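Local coordinates for viral structural protein 4 (Bombyx mori cytoplasmic polyhedrosis virus, PDB 6TZ0) that binds GTP through a P-loop domain that packs against the viral RNA-dependent RNA polymerase, and probably serves as a nucleotide-dependent cofactor of transcription, at residues 382-387 with 488-493; 388-393 with 415-420; 424-429 with 524-529; 447-452 with 531-536. All coordinates share one frame; numbering follows the deposited sequence.

Contact 1: 382-387 with 488-493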
loop_
_atom_site.group_PDB
_atom_site.type_symbol
_atom_site.label_atom_id
_atom_site.label_comp_id
_atom_site.label_asym_id
_atom_site.label_seq_id
_atom_site.Cartn_x
_atom_site.Cartn_y
_atom_site.Cartn_z
ATOM N N SER B 382 24.935 -26.961 -12.283
ATOM C CA SER B 382 24.130 -27.319 -13.438
ATOM C C SER B 382 22.649 -27.281 -13.087
ATOM O O SER B 382 22.251 -27.038 -11.947
ATOM C CB SER B 382 24.511 -28.700 -13.952
ATOM O OG SER B 382 23.661 -29.072 -15.018
ATOM N N SER B 383 21.815 -27.535 -14.088
ATOM C CA SER B 383 20.382 -27.536 -13.859
ATOM C C SER B 383 19.905 -28.866 -13.303
ATOM O O SER B 383 18.829 -28.923 -12.701
ATOM C CB SER B 383 19.648 -27.216 -15.156
ATOM O OG SER B 383 18.301 -26.901 -14.894
ATOM N N ASP B 384 20.687 -29.927 -13.481
ATOM C CA ASP B 384 20.403 -31.237 -12.903
ATOM C C ASP B 384 21.215 -31.480 -11.642
ATOM O O ASP B 384 21.577 -32.617 -11.352
ATOM C CB ASP B 384 20.676 -32.338 -13.922
ATOM C CG ASP B 384 19.675 -32.358 -15.057
ATOM O OD1 ASP B 384 18.513 -31.962 -14.833
ATOM O OD2 ASP B 384 20.048 -32.776 -16.171
ATOM N N ALA B 385 21.511 -30.439 -10.866
ATOM C CA ALA B 385 22.366 -30.610 -9.697
ATOM C C ALA B 385 21.623 -31.276 -8.548
ATOM O O ALA B 385 22.115 -32.244 -7.958
ATOM C CB ALA B 385 22.934 -29.261 -9.262
ATOM N N TYR B 386 20.435 -30.765 -8.224
ATOM C CA TYR B 386 19.622 -31.349 -7.167
ATOM C C TYR B 386 19.142 -32.745 -7.525
ATOM O O TYR B 386 19.037 -33.600 -6.642
ATOM C CB TYR B 386 18.430 -30.447 -6.867
ATOM C CG TYR B 386 17.489 -31.006 -5.834
ATOM C CD1 TYR B 386 17.854 -31.068 -4.506
ATOM C CD2 TYR B 386 16.229 -31.466 -6.190
ATOM C CE1 TYR B 386 17.002 -31.578 -3.556
ATOM C CE2 TYR B 386 15.368 -31.979 -5.245
ATOM C CZ TYR B 386 15.759 -32.028 -3.932
ATOM O OH TYR B 386 14.903 -32.534 -2.989
ATOM N N GLY B 387 18.878 -33.000 -8.807
ATOM C CA GLY B 387 18.453 -34.329 -9.212
ATOM C C GLY B 387 19.552 -35.363 -9.076
ATOM O O GLY B 387 19.325 -36.455 -8.547
ATOM N N GLU B 488 21.455 -22.811 -12.594
ATOM C CA GLU B 488 20.512 -23.043 -13.673
ATOM C C GLU B 488 19.238 -23.680 -13.129
ATOM O O GLU B 488 19.251 -24.394 -12.127
ATOM C CB GLU B 488 21.135 -23.948 -14.727
ATOM C CG GLU B 488 22.398 -23.418 -15.340
ATOM C CD GLU B 488 23.010 -24.411 -16.300
ATOM O OE1 GLU B 488 22.462 -25.522 -16.432
ATOM O OE2 GLU B 488 24.048 -24.091 -16.907
ATOM N N GLY B 489 18.124 -23.412 -13.809
ATOM C CA GLY B 489 16.848 -23.962 -13.409
ATOM C C GLY B 489 16.052 -24.418 -14.614
ATOM O O GLY B 489 16.382 -24.096 -15.753
ATOM N N HIS B 490 14.998 -25.184 -14.347
ATOM C CA HIS B 490 14.147 -25.664 -15.424
ATOM C C HIS B 490 12.811 -24.953 -15.544
ATOM O O HIS B 490 12.260 -24.922 -16.643
ATOM C CB HIS B 490 13.865 -27.163 -15.292
ATOM C CG HIS B 490 15.024 -28.038 -15.640
ATOM N ND1 HIS B 490 15.743 -28.736 -14.697
ATOM C CD2 HIS B 490 15.615 -28.295 -16.829
ATOM C CE1 HIS B 490 16.694 -29.429 -15.297
ATOM N NE2 HIS B 490 16.649 -29.164 -16.588
ATOM N N PHE B 491 12.275 -24.387 -14.466
ATOM C CA PHE B 491 10.939 -23.808 -14.531
ATOM C C PHE B 491 10.750 -22.787 -13.423
ATOM O O PHE B 491 11.459 -22.798 -12.417
ATOM C CB PHE B 491 9.855 -24.891 -14.481
ATOM C CG PHE B 491 9.957 -25.833 -13.313
ATOM C CD1 PHE B 491 10.698 -26.998 -13.414
ATOM C CD2 PHE B 491 9.271 -25.587 -12.139
ATOM C CE1 PHE B 491 10.786 -27.871 -12.360
ATOM C CE2 PHE B 491 9.353 -26.463 -11.082
ATOM C CZ PHE B 491 10.113 -27.606 -11.197
ATOM N N ASN B 492 9.764 -21.910 -13.622
ATOM C CA ASN B 492 9.611 -20.720 -12.794
ATOM C C ASN B 492 9.120 -21.002 -11.383
ATOM O O ASN B 492 9.145 -20.088 -10.557
ATOM C CB ASN B 492 8.645 -19.725 -13.434
ATOM C CG ASN B 492 9.182 -19.128 -14.702
ATOM O OD1 ASN B 492 8.573 -19.246 -15.757
ATOM N ND2 ASN B 492 10.337 -18.489 -14.612
ATOM N N ALA B 493 8.662 -22.214 -11.079
ATOM C CA ALA B 493 8.240 -22.496 -9.714
ATOM C C ALA B 493 9.422 -22.672 -8.775
ATOM O O ALA B 493 9.232 -22.691 -7.558
ATOM C CB ALA B 493 7.358 -23.738 -9.670
#
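Glu488, at the end of strand 484-489, reaches past Ser383 just ahead of helix 385-393. Its CB lies 3.6 Å from Ser383 CB. CG stands anti to the carbonyl carbon (chi1 -59°), and beyond it the chain runs extended. CD comes within 4.0 Å of Ser383 N, and OE1 is 3.2 Å from the same Ser383 N. OE2 accepts a hydrogen bond from His380 NE2 of the neighbouring strand 378-381, while the side chain as a whole touches Lys359 and Thr360 of the GTP-binding P-loop. Two residues on, His490 presents one ring face to Ser383, whose OG sits 3.0 Å above the plane, over the ring centre; Ser383 CB adds a CH-pi contact over that face. Asp384 OD1 arrives at the ring edge, 3.2 Å from His490 CE1, with carboxylate and ring planes 31° apart. His490 also stacks with Tyr534. Strand 484-489 lies beside the P-loop strand 347-353, as the Walker B strand does in kinase-GTPase class proteins, and Glu488 at its end may play that part. Its carboxylate, held by His380 on one oxygen and close to Ser383 N on the other, would link the nucleotide site to the start of helix 385-393.

Contact 2: 388-393 with 415-420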
loop_
_atom_site.group_PDB
_atom_site.type_symbol
_atom_site.label_atom_id
_atom_site.label_comp_id
_atom_site.label_asym_id
_atom_site.label_seq_id
_atom_site.Cartn_x
_atom_site.Cartn_y
_atom_site.Cartn_z
ATOM N N ARG B 388 20.763 -35.026 -9.522
ATOM C CA ARG B 388 21.879 -35.950 -9.385
ATOM C C ARG B 388 22.370 -36.054 -7.949
ATOM O O ARG B 388 23.026 -37.037 -7.603
ATOM C CB ARG B 388 23.028 -35.534 -10.302
ATOM C CG ARG B 388 22.701 -35.613 -11.784
ATOM C CD ARG B 388 23.933 -35.346 -12.615
ATOM N NE ARG B 388 23.700 -35.343 -14.052
ATOM C CZ ARG B 388 23.680 -34.248 -14.798
ATOM N NH1 ARG B 388 23.923 -33.068 -14.251
ATOM N NH2 ARG B 388 23.466 -34.339 -16.099
ATOM N N TRP B 389 22.069 -35.065 -7.109
ATOM C CA TRP B 389 22.333 -35.193 -5.682
ATOM C C TRP B 389 21.343 -36.145 -5.024
ATOM O O TRP B 389 21.732 -37.055 -4.283
ATOM C CB TRP B 389 22.248 -33.822 -5.027
ATOM C CG TRP B 389 22.471 -33.833 -3.560
ATOM C CD1 TRP B 389 23.657 -33.944 -2.909
ATOM C CD2 TRP B 389 21.461 -33.784 -2.550
ATOM N NE1 TRP B 389 23.455 -33.926 -1.554
ATOM C CE2 TRP B 389 22.113 -33.837 -1.309
ATOM C CE3 TRP B 389 20.068 -33.685 -2.577
ATOM C CZ2 TRP B 389 21.422 -33.792 -0.108
ATOM C CZ3 TRP B 389 19.387 -33.640 -1.385
ATOM C CH2 TRP B 389 20.061 -33.695 -0.167
ATOM N N LEU B 390 20.051 -35.940 -5.283
ATOM C CA LEU B 390 18.997 -36.706 -4.641
ATOM C C LEU B 390 18.932 -38.136 -5.155
ATOM O O LEU B 390 18.415 -39.008 -4.454
ATOM C CB LEU B 390 17.664 -35.986 -4.847
ATOM C CG LEU B 390 16.385 -36.454 -4.161
ATOM C CD1 LEU B 390 16.543 -36.382 -2.668
ATOM C CD2 LEU B 390 15.242 -35.582 -4.604
ATOM N N ALA B 391 19.471 -38.408 -6.344
ATOM C CA ALA B 391 19.545 -39.789 -6.798
ATOM C C ALA B 391 20.562 -40.607 -6.013
ATOM O O ALA B 391 20.494 -41.840 -6.030
ATOM C CB ALA B 391 19.880 -39.839 -8.284
ATOM N N LYS B 392 21.501 -39.955 -5.332
ATOM C CA LYS B 392 22.442 -40.621 -4.446
ATOM C C LYS B 392 22.039 -40.546 -2.982
ATOM O O LYS B 392 22.153 -41.540 -2.263
ATOM C CB LYS B 392 23.838 -40.013 -4.602
ATOM C CG LYS B 392 24.448 -40.180 -5.969
ATOM C CD LYS B 392 24.785 -41.629 -6.231
ATOM C CE LYS B 392 25.383 -41.818 -7.608
ATOM N NZ LYS B 392 26.727 -41.196 -7.718
ATOM N N ASN B 393 21.551 -39.395 -2.523
ATOM C CA ASN B 393 21.467 -39.101 -1.098
ATOM C C ASN B 393 20.043 -39.080 -0.553
ATOM O O ASN B 393 19.800 -38.475 0.490
ATOM C CB ASN B 393 22.142 -37.765 -0.800
ATOM C CG ASN B 393 23.640 -37.838 -0.900
ATOM O OD1 ASN B 393 24.258 -38.782 -0.413
ATOM N ND2 ASN B 393 24.238 -36.853 -1.547
ATOM N N GLU B 415 22.834 -40.343 -13.198
ATOM C CA GLU B 415 21.422 -40.274 -13.531
ATOM C C GLU B 415 20.693 -39.417 -12.501
ATOM O O GLU B 415 21.062 -39.377 -11.328
ATOM C CB GLU B 415 20.833 -41.684 -13.592
ATOM C CG GLU B 415 19.423 -41.794 -14.148
ATOM C CD GLU B 415 18.973 -43.236 -14.283
ATOM O OE1 GLU B 415 19.754 -44.136 -13.912
ATOM O OE2 GLU B 415 17.847 -43.471 -14.766
ATOM N N SER B 416 19.670 -38.708 -12.958
ATOM C CA SER B 416 18.906 -37.807 -12.113
ATOM C C SER B 416 17.695 -38.516 -11.521
ATOM O O SER B 416 17.231 -39.536 -12.030
ATOM C CB SER B 416 18.460 -36.582 -12.908
ATOM O OG SER B 416 17.666 -35.725 -12.116
ATOM N N TYR B 417 17.188 -37.954 -10.422
ATOM C CA TYR B 417 16.042 -38.534 -9.727
ATOM C C TYR B 417 14.758 -38.357 -10.526
ATOM O O TYR B 417 13.951 -39.292 -10.641
ATOM C CB TYR B 417 15.916 -37.892 -8.347
ATOM C CG TYR B 417 14.756 -38.378 -7.519
ATOM C CD1 TYR B 417 14.791 -39.620 -6.907
ATOM C CD2 TYR B 417 13.629 -37.586 -7.338
ATOM C CE1 TYR B 417 13.735 -40.064 -6.148
ATOM C CE2 TYR B 417 12.565 -38.024 -6.580
ATOM C CZ TYR B 417 12.627 -39.262 -5.987
ATOM O OH TYR B 417 11.568 -39.700 -5.228
ATOM N N TYR B 418 14.562 -37.166 -11.096
ATOM C CA TYR B 418 13.354 -36.902 -11.865
ATOM C C TYR B 418 13.331 -37.690 -13.165
ATOM O O TYR B 418 12.252 -38.030 -13.658
ATOM C CB TYR B 418 13.223 -35.412 -12.158
ATOM C CG TYR B 418 13.074 -34.552 -10.934
ATOM C CD1 TYR B 418 11.938 -34.633 -10.145
ATOM C CD2 TYR B 418 14.036 -33.610 -10.606
ATOM C CE1 TYR B 418 11.789 -33.841 -9.033
ATOM C CE2 TYR B 418 13.888 -32.805 -9.507
ATOM C CZ TYR B 418 12.763 -32.926 -8.724
ATOM O OH TYR B 418 12.612 -32.122 -7.628
ATOM N N GLU B 419 14.503 -38.005 -13.719
ATOM C CA GLU B 419 14.565 -38.835 -14.915
ATOM C C GLU B 419 14.112 -40.256 -14.616
ATOM O O GLU B 419 13.407 -40.871 -15.423
ATOM C CB GLU B 419 15.985 -38.824 -15.474
ATOM C CG GLU B 419 16.423 -37.452 -15.930
ATOM C CD GLU B 419 17.844 -37.417 -16.439
ATOM O OE1 GLU B 419 18.546 -38.444 -16.336
ATOM O OE2 GLU B 419 18.262 -36.354 -16.940
ATOM N N GLN B 420 14.475 -40.773 -13.443
ATOM C CA GLN B 420 14.028 -42.094 -13.015
ATOM C C GLN B 420 12.525 -42.119 -12.773
ATOM O O GLN B 420 11.842 -43.065 -13.191
ATOM C CB GLN B 420 14.783 -42.492 -11.753
ATOM C CG GLN B 420 16.265 -42.667 -11.979
ATOM C CD GLN B 420 17.042 -42.823 -10.694
ATOM O OE1 GLN B 420 16.488 -42.719 -9.603
ATOM N NE2 GLN B 420 18.341 -43.060 -10.818
#
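Glu415 meets Ala391 through its backbone, with Glu415 O 3.3 Å from Ala391 CB. This is the point where the start of helix 417-427 is laid against the side of helix 385-393, two helices at the rim of the P-loop domain joined by a largely irregular excursion. Ser416 occupies the N-cap position of the second helix; its CA comes 4.4 Å from Arg388 CA, a close backbone approach. Arg388 is tied to the same linker by NE, which donates to Asn414 O. Tyr417 follows with its backbone bonded to Gly387, one turn back from Ala391, and its CB is 4.4 Å from Ala391 CB. Its CG lies anti to the backbone N (chi1 179°), 4.1 Å from Leu390 CD2. Over one face of the Tyr417 ring, Leu390 CD2 makes a CH-pi contact, 4.2 Å from the centroid and 27° off the ring normal. Helix 442-457 comes in next to this layer, its Met452 and Leu456 touching Tyr418. Gln420 brings NE2 to 4.4 Å from Ala391 CB.

Contact 3: 424-429 with 524-529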
loop_
_atom_site.group_PDB
_atom_site.type_symbol
_atom_site.label_atom_id
_atom_site.label_comp_id
_atom_site.label_asym_id
_atom_site.label_seq_id
_atom_site.Cartn_x
_atom_site.Cartn_y
_atom_site.Cartn_z
ATOM N N GLU B 424 9.846 -44.306 -15.037
ATOM C CA GLU B 424 8.867 -45.227 -14.463
ATOM C C GLU B 424 7.445 -44.827 -14.833
ATOM O O GLU B 424 6.592 -45.690 -15.084
ATOM C CB GLU B 424 9.023 -45.280 -12.947
ATOM C CG GLU B 424 10.310 -45.916 -12.483
ATOM C CD GLU B 424 10.452 -45.896 -10.978
ATOM O OE1 GLU B 424 9.583 -45.298 -10.309
ATOM O OE2 GLU B 424 11.435 -46.467 -10.464
ATOM N N LEU B 425 7.187 -43.520 -14.892
ATOM C CA LEU B 425 5.872 -43.025 -15.275
ATOM C C LEU B 425 5.562 -43.335 -16.735
ATOM O O LEU B 425 4.406 -43.583 -17.090
ATOM C CB LEU B 425 5.813 -41.525 -15.013
ATOM C CG LEU B 425 4.470 -40.832 -15.124
ATOM C CD1 LEU B 425 3.571 -41.402 -14.058
ATOM C CD2 LEU B 425 4.647 -39.343 -14.940
ATOM N N LEU B 426 6.580 -43.320 -17.596
ATOM C CA LEU B 426 6.368 -43.662 -19.001
ATOM C C LEU B 426 6.182 -45.160 -19.190
ATOM O O LEU B 426 5.402 -45.582 -20.049
ATOM C CB LEU B 426 7.533 -43.163 -19.853
ATOM C CG LEU B 426 7.647 -41.661 -20.091
ATOM C CD1 LEU B 426 8.979 -41.325 -20.721
ATOM C CD2 LEU B 426 6.528 -41.190 -20.978
ATOM N N ILE B 427 6.908 -45.978 -18.419
ATOM C CA ILE B 427 6.716 -47.426 -18.477
ATOM C C ILE B 427 5.316 -47.808 -17.999
ATOM O O ILE B 427 4.683 -48.713 -18.559
ATOM C CB ILE B 427 7.828 -48.139 -17.679
ATOM C CG1 ILE B 427 9.175 -47.979 -18.385
ATOM C CG2 ILE B 427 7.551 -49.623 -17.481
ATOM C CD1 ILE B 427 9.214 -48.601 -19.764
ATOM N N SER B 428 4.778 -47.079 -17.014
ATOM C CA SER B 428 3.440 -47.383 -16.506
ATOM C C SER B 428 2.327 -47.117 -17.520
ATOM O O SER B 428 1.213 -47.616 -17.334
ATOM C CB SER B 428 3.165 -46.585 -15.234
ATOM O OG SER B 428 3.058 -45.202 -15.511
ATOM N N HIS B 429 2.586 -46.340 -18.570
ATOM C CA HIS B 429 1.632 -46.143 -19.654
ATOM C C HIS B 429 2.021 -46.888 -20.921
ATOM O O HIS B 429 1.431 -46.642 -21.976
ATOM C CB HIS B 429 1.475 -44.658 -19.969
ATOM C CG HIS B 429 0.788 -43.879 -18.895
ATOM N ND1 HIS B 429 1.470 -43.257 -17.873
ATOM C CD2 HIS B 429 -0.522 -43.616 -18.685
ATOM C CE1 HIS B 429 0.610 -42.647 -17.079
ATOM N NE2 HIS B 429 -0.606 -42.848 -17.551
ATOM N N GLY B 524 16.026 -40.972 -24.838
ATOM C CA GLY B 524 15.538 -39.756 -25.465
ATOM C C GLY B 524 14.054 -39.523 -25.290
ATOM O O GLY B 524 13.597 -38.383 -25.432
ATOM N N VAL B 525 13.295 -40.574 -24.979
ATOM C CA VAL B 525 11.867 -40.423 -24.729
ATOM C C VAL B 525 11.643 -39.665 -23.433
ATOM O O VAL B 525 10.802 -38.762 -23.353
ATOM C CB VAL B 525 11.191 -41.800 -24.673
ATOM C CG1 VAL B 525 9.683 -41.655 -24.698
ATOM C CG2 VAL B 525 11.715 -42.682 -25.761
ATOM N N VAL B 526 12.397 -40.036 -22.398
ATOM C CA VAL B 526 12.330 -39.368 -21.107
ATOM C C VAL B 526 12.794 -37.928 -21.238
ATOM O O VAL B 526 12.233 -37.019 -20.619
ATOM C CB VAL B 526 13.176 -40.152 -20.091
ATOM C CG1 VAL B 526 13.088 -39.535 -18.706
ATOM C CG2 VAL B 526 12.763 -41.605 -20.079
ATOM N N GLN B 527 13.795 -37.697 -22.086
ATOM C CA GLN B 527 14.317 -36.354 -22.304
ATOM C C GLN B 527 13.299 -35.465 -23.002
ATOM O O GLN B 527 13.107 -34.308 -22.609
ATOM C CB GLN B 527 15.605 -36.442 -23.113
ATOM C CG GLN B 527 16.738 -37.101 -22.374
ATOM C CD GLN B 527 17.226 -36.265 -21.224
ATOM O OE1 GLN B 527 17.381 -35.057 -21.351
ATOM N NE2 GLN B 527 17.452 -36.900 -20.085
ATOM N N LEU B 528 12.615 -35.996 -24.018
ATOM C CA LEU B 528 11.579 -35.228 -24.701
ATOM C C LEU B 528 10.373 -34.989 -23.798
ATOM O O LEU B 528 9.772 -33.904 -23.823
ATOM C CB LEU B 528 11.167 -35.950 -25.976
ATOM C CG LEU B 528 10.163 -35.243 -26.877
ATOM C CD1 LEU B 528 10.724 -33.927 -27.364
ATOM C CD2 LEU B 528 9.836 -36.135 -28.037
ATOM N N PHE B 529 10.031 -35.980 -22.969
ATOM C CA PHE B 529 8.925 -35.840 -22.028
ATOM C C PHE B 529 9.220 -34.777 -20.976
ATOM O O PHE B 529 8.351 -33.956 -20.652
ATOM C CB PHE B 529 8.643 -37.195 -21.382
ATOM C CG PHE B 529 7.515 -37.182 -20.401
ATOM C CD1 PHE B 529 6.213 -37.023 -20.833
ATOM C CD2 PHE B 529 7.752 -37.366 -19.052
ATOM C CE1 PHE B 529 5.173 -37.014 -19.936
ATOM C CE2 PHE B 529 6.712 -37.360 -18.150
ATOM C CZ PHE B 529 5.424 -37.186 -18.593
#
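The Phe529 ring takes Leu426 CD2 over one face, offset toward the rim, in a CH-pi contact 4.3 Å from the centroid and 15° off the ring normal. Leu425 CD2 approaches the same ring obliquely, 4.3 Å from Phe529 CE2. The other flat group, the His429 imidazole, has Leu425 O at its edge and in its plane, where ND1 donates a hydrogen bond of 3.1 Å to Leu425 O. Ser428 OG also donates to Leu425 O, from above the carbonyl plane, and this carbonyl near the C-terminal end of helix 417-427 therefore has two side-chain donors. Here helix 417-427 packs on the first turns of helix 524-537, and helix 442-457 joins both: its Met448 touches Leu426 and Phe529. Leu426 forks between its partners. Its CG stands anti to the carbonyl carbon (chi1 -72°), and while CD2 serves the ring, CD1 lies 3.8 Å from Val526 CG2 and 4.1 Å from Val525 CG1. Val525 also touches Val434 and Tyr437 of helix 434-438.

Contact 4: 447-452 with 531-536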
loop_
_atom_site.group_PDB
_atom_site.type_symbol
_atom_site.label_atom_id
_atom_site.label_comp_id
_atom_site.label_asym_id
_atom_site.label_seq_id
_atom_site.Cartn_x
_atom_site.Cartn_y
_atom_site.Cartn_z
ATOM N N LYS B 447 -2.362 -35.374 -19.466
ATOM C CA LYS B 447 -2.762 -36.262 -18.378
ATOM C C LYS B 447 -1.557 -36.915 -17.701
ATOM O O LYS B 447 -1.598 -37.195 -16.499
ATOM C CB LYS B 447 -3.726 -37.318 -18.922
ATOM C CG LYS B 447 -4.351 -38.239 -17.891
ATOM C CD LYS B 447 -5.372 -39.163 -18.536
ATOM C CE LYS B 447 -5.885 -40.205 -17.550
ATOM N NZ LYS B 447 -6.662 -39.581 -16.445
ATOM N N MET B 448 -0.466 -37.119 -18.436
ATOM C CA MET B 448 0.769 -37.647 -17.873
ATOM C C MET B 448 1.646 -36.559 -17.269
ATOM O O MET B 448 2.338 -36.798 -16.267
ATOM C CB MET B 448 1.547 -38.382 -18.961
ATOM C CG MET B 448 0.768 -39.496 -19.605
ATOM S SD MET B 448 1.666 -40.200 -20.988
ATOM C CE MET B 448 2.934 -41.074 -20.098
ATOM N N MET B 449 1.624 -35.363 -17.854
ATOM C CA MET B 449 2.373 -34.251 -17.288
ATOM C C MET B 449 1.789 -33.778 -15.967
ATOM O O MET B 449 2.521 -33.209 -15.156
ATOM C CB MET B 449 2.418 -33.086 -18.267
ATOM C CG MET B 449 3.124 -33.412 -19.547
ATOM S SD MET B 449 3.081 -32.057 -20.714
ATOM C CE MET B 449 3.587 -32.928 -22.180
ATOM N N ASP B 450 0.496 -34.003 -15.729
ATOM C CA ASP B 450 -0.062 -33.709 -14.412
ATOM C C ASP B 450 0.499 -34.648 -13.349
ATOM O O ASP B 450 0.772 -34.226 -12.219
ATOM C CB ASP B 450 -1.583 -33.788 -14.454
ATOM C CG ASP B 450 -2.196 -32.662 -15.248
ATOM O OD1 ASP B 450 -1.555 -31.597 -15.350
ATOM O OD2 ASP B 450 -3.325 -32.828 -15.751
ATOM N N GLU B 451 0.711 -35.914 -13.701
ATOM C CA GLU B 451 1.352 -36.851 -12.784
ATOM C C GLU B 451 2.819 -36.497 -12.561
ATOM O O GLU B 451 3.340 -36.639 -11.444
ATOM C CB GLU B 451 1.201 -38.264 -13.336
ATOM C CG GLU B 451 -0.236 -38.750 -13.319
ATOM C CD GLU B 451 -0.428 -40.055 -14.060
ATOM O OE1 GLU B 451 0.503 -40.482 -14.769
ATOM O OE2 GLU B 451 -1.512 -40.660 -13.932
ATOM N N MET B 452 3.486 -36.005 -13.604
ATOM C CA MET B 452 4.844 -35.502 -13.429
ATOM C C MET B 452 4.878 -34.252 -12.549
ATOM O O MET B 452 5.821 -34.069 -11.776
ATOM C CB MET B 452 5.473 -35.222 -14.788
ATOM C CG MET B 452 6.955 -34.953 -14.723
ATOM S SD MET B 452 7.873 -36.411 -14.208
ATOM C CE MET B 452 9.335 -35.664 -13.501
ATOM N N ARG B 531 11.388 -32.279 -21.374
ATOM C CA ARG B 531 11.376 -31.011 -22.097
ATOM C C ARG B 531 9.966 -30.447 -22.185
ATOM O O ARG B 531 9.751 -29.256 -21.943
ATOM C CB ARG B 531 11.981 -31.188 -23.498
ATOM C CG ARG B 531 12.103 -29.890 -24.316
ATOM C CD ARG B 531 10.949 -29.679 -25.296
ATOM N NE ARG B 531 10.946 -28.343 -25.870
ATOM C CZ ARG B 531 9.875 -27.777 -26.412
ATOM N NH1 ARG B 531 8.722 -28.426 -26.428
ATOM N NH2 ARG B 531 9.948 -26.553 -26.909
ATOM N N ASP B 532 8.992 -31.289 -22.537
ATOM C CA ASP B 532 7.633 -30.783 -22.706
ATOM C C ASP B 532 6.985 -30.433 -21.369
ATOM O O ASP B 532 6.245 -29.445 -21.277
ATOM C CB ASP B 532 6.795 -31.792 -23.475
ATOM C CG ASP B 532 7.122 -31.816 -24.946
ATOM O OD1 ASP B 532 7.514 -30.769 -25.489
ATOM O OD2 ASP B 532 6.975 -32.886 -25.562
ATOM N N THR B 533 7.287 -31.199 -20.314
ATOM C CA THR B 533 6.798 -30.870 -18.974
ATOM C C THR B 533 7.367 -29.542 -18.481
ATOM O O THR B 533 6.630 -28.675 -17.980
ATOM C CB THR B 533 7.166 -31.992 -18.007
ATOM O OG1 THR B 533 6.628 -33.226 -18.480
ATOM C CG2 THR B 533 6.620 -31.714 -16.620
ATOM N N TYR B 534 8.681 -29.356 -18.632
ATOM C CA TYR B 534 9.315 -28.126 -18.182
ATOM C C TYR B 534 8.882 -26.935 -19.018
ATOM O O TYR B 534 8.766 -25.829 -18.484
ATOM C CB TYR B 534 10.832 -28.273 -18.227
ATOM C CG TYR B 534 11.400 -29.256 -17.238
ATOM C CD1 TYR B 534 10.707 -29.607 -16.091
ATOM C CD2 TYR B 534 12.623 -29.862 -17.476
ATOM C CE1 TYR B 534 11.229 -30.512 -15.202
ATOM C CE2 TYR B 534 13.147 -30.770 -16.598
ATOM C CZ TYR B 534 12.449 -31.093 -15.463
ATOM O OH TYR B 534 12.978 -31.999 -14.581
ATOM N N TYR B 535 8.629 -27.142 -20.316
ATOM C CA TYR B 535 8.054 -26.091 -21.148
ATOM C C TYR B 535 6.667 -25.702 -20.664
ATOM O O TYR B 535 6.324 -24.516 -20.631
ATOM C CB TYR B 535 7.995 -26.545 -22.605
ATOM C CG TYR B 535 7.282 -25.560 -23.498
ATOM C CD1 TYR B 535 7.888 -24.373 -23.867
ATOM C CD2 TYR B 535 5.997 -25.815 -23.962
ATOM C CE1 TYR B 535 7.240 -23.467 -24.669
ATOM C CE2 TYR B 535 5.342 -24.913 -24.758
ATOM C CZ TYR B 535 5.967 -23.740 -25.109
ATOM O OH TYR B 535 5.319 -22.835 -25.914
ATOM N N ARG B 536 5.862 -26.690 -20.271
ATOM C CA ARG B 536 4.544 -26.411 -19.717
ATOM C C ARG B 536 4.630 -25.699 -18.370
ATOM O O ARG B 536 3.673 -25.037 -17.964
ATOM C CB ARG B 536 3.757 -27.728 -19.628
ATOM C CG ARG B 536 2.301 -27.649 -19.181
ATOM C CD ARG B 536 1.602 -28.976 -19.397
ATOM N NE ARG B 536 0.223 -28.980 -18.925
ATOM C CZ ARG B 536 -0.155 -29.448 -17.745
ATOM N NH1 ARG B 536 0.740 -29.967 -16.924
ATOM N NH2 ARG B 536 -1.428 -29.409 -17.389
#
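Asp450 and Arg536 form a salt bridge in which one carboxylate oxygen receives both terminal nitrogens. Arg536 NH2 donates to Asp450 OD1 at 3.0 Å, meeting it on the syn side, and NH1 adds a weak bond to the same OD1. The side chains cross at about a right angle, and their carboxylate and guanidinium planes are 54° apart. The Arg536 chain is extended from CG to NE, and the guanidinium at its end meets Asp450 of helix 442-457. Within helix 524-537 a second salt bridge runs from Arg531 NH1 to Asp532 OD1, 2.8 Å, while Asp532 OD2 bonds to Tyr437 OH. The two helix segments cross steeply, at -78° with axes 10.2 Å apart, and Met449 fills the crossing. With its chain extended beyond CG, it passes Thr533 with CG 3.7 Å from Thr533 OG1, sets SD 3.7 Å from Arg536 CD, and ends with CE 3.6 Å from Asp532 CB. Thr533 OG1 donates to Phe529 O one turn back, a bond within its own helix. Its methyl CG2 meets Met452 CG at 3.8 Å. Beyond the crossing, Tyr535 makes a cation-pi contact with Arg368 of the polymerase chain, and Arg536 packs on Thr367 of the polymerase.

All four contacts lie on the same side of the chain's centre, in the P-loop domain. Contact 1 joins the parallel sheet, through strand 484-489, to helix 385-393, which it shares with contact 2, centred 12 Å away. Contact 2 passes helix 417-427 on to contact 3, and contact 3 shares helix 524-537 with contact 4, their centres 11 Å apart. Along the chain contact 2 is nested inside the loop closed by contact 1, whereas contacts 3 and 4 cross each other and both cross contact 1. The interleaving ties successive helices together between the nucleotide site and the polymerase-facing helix 524-537.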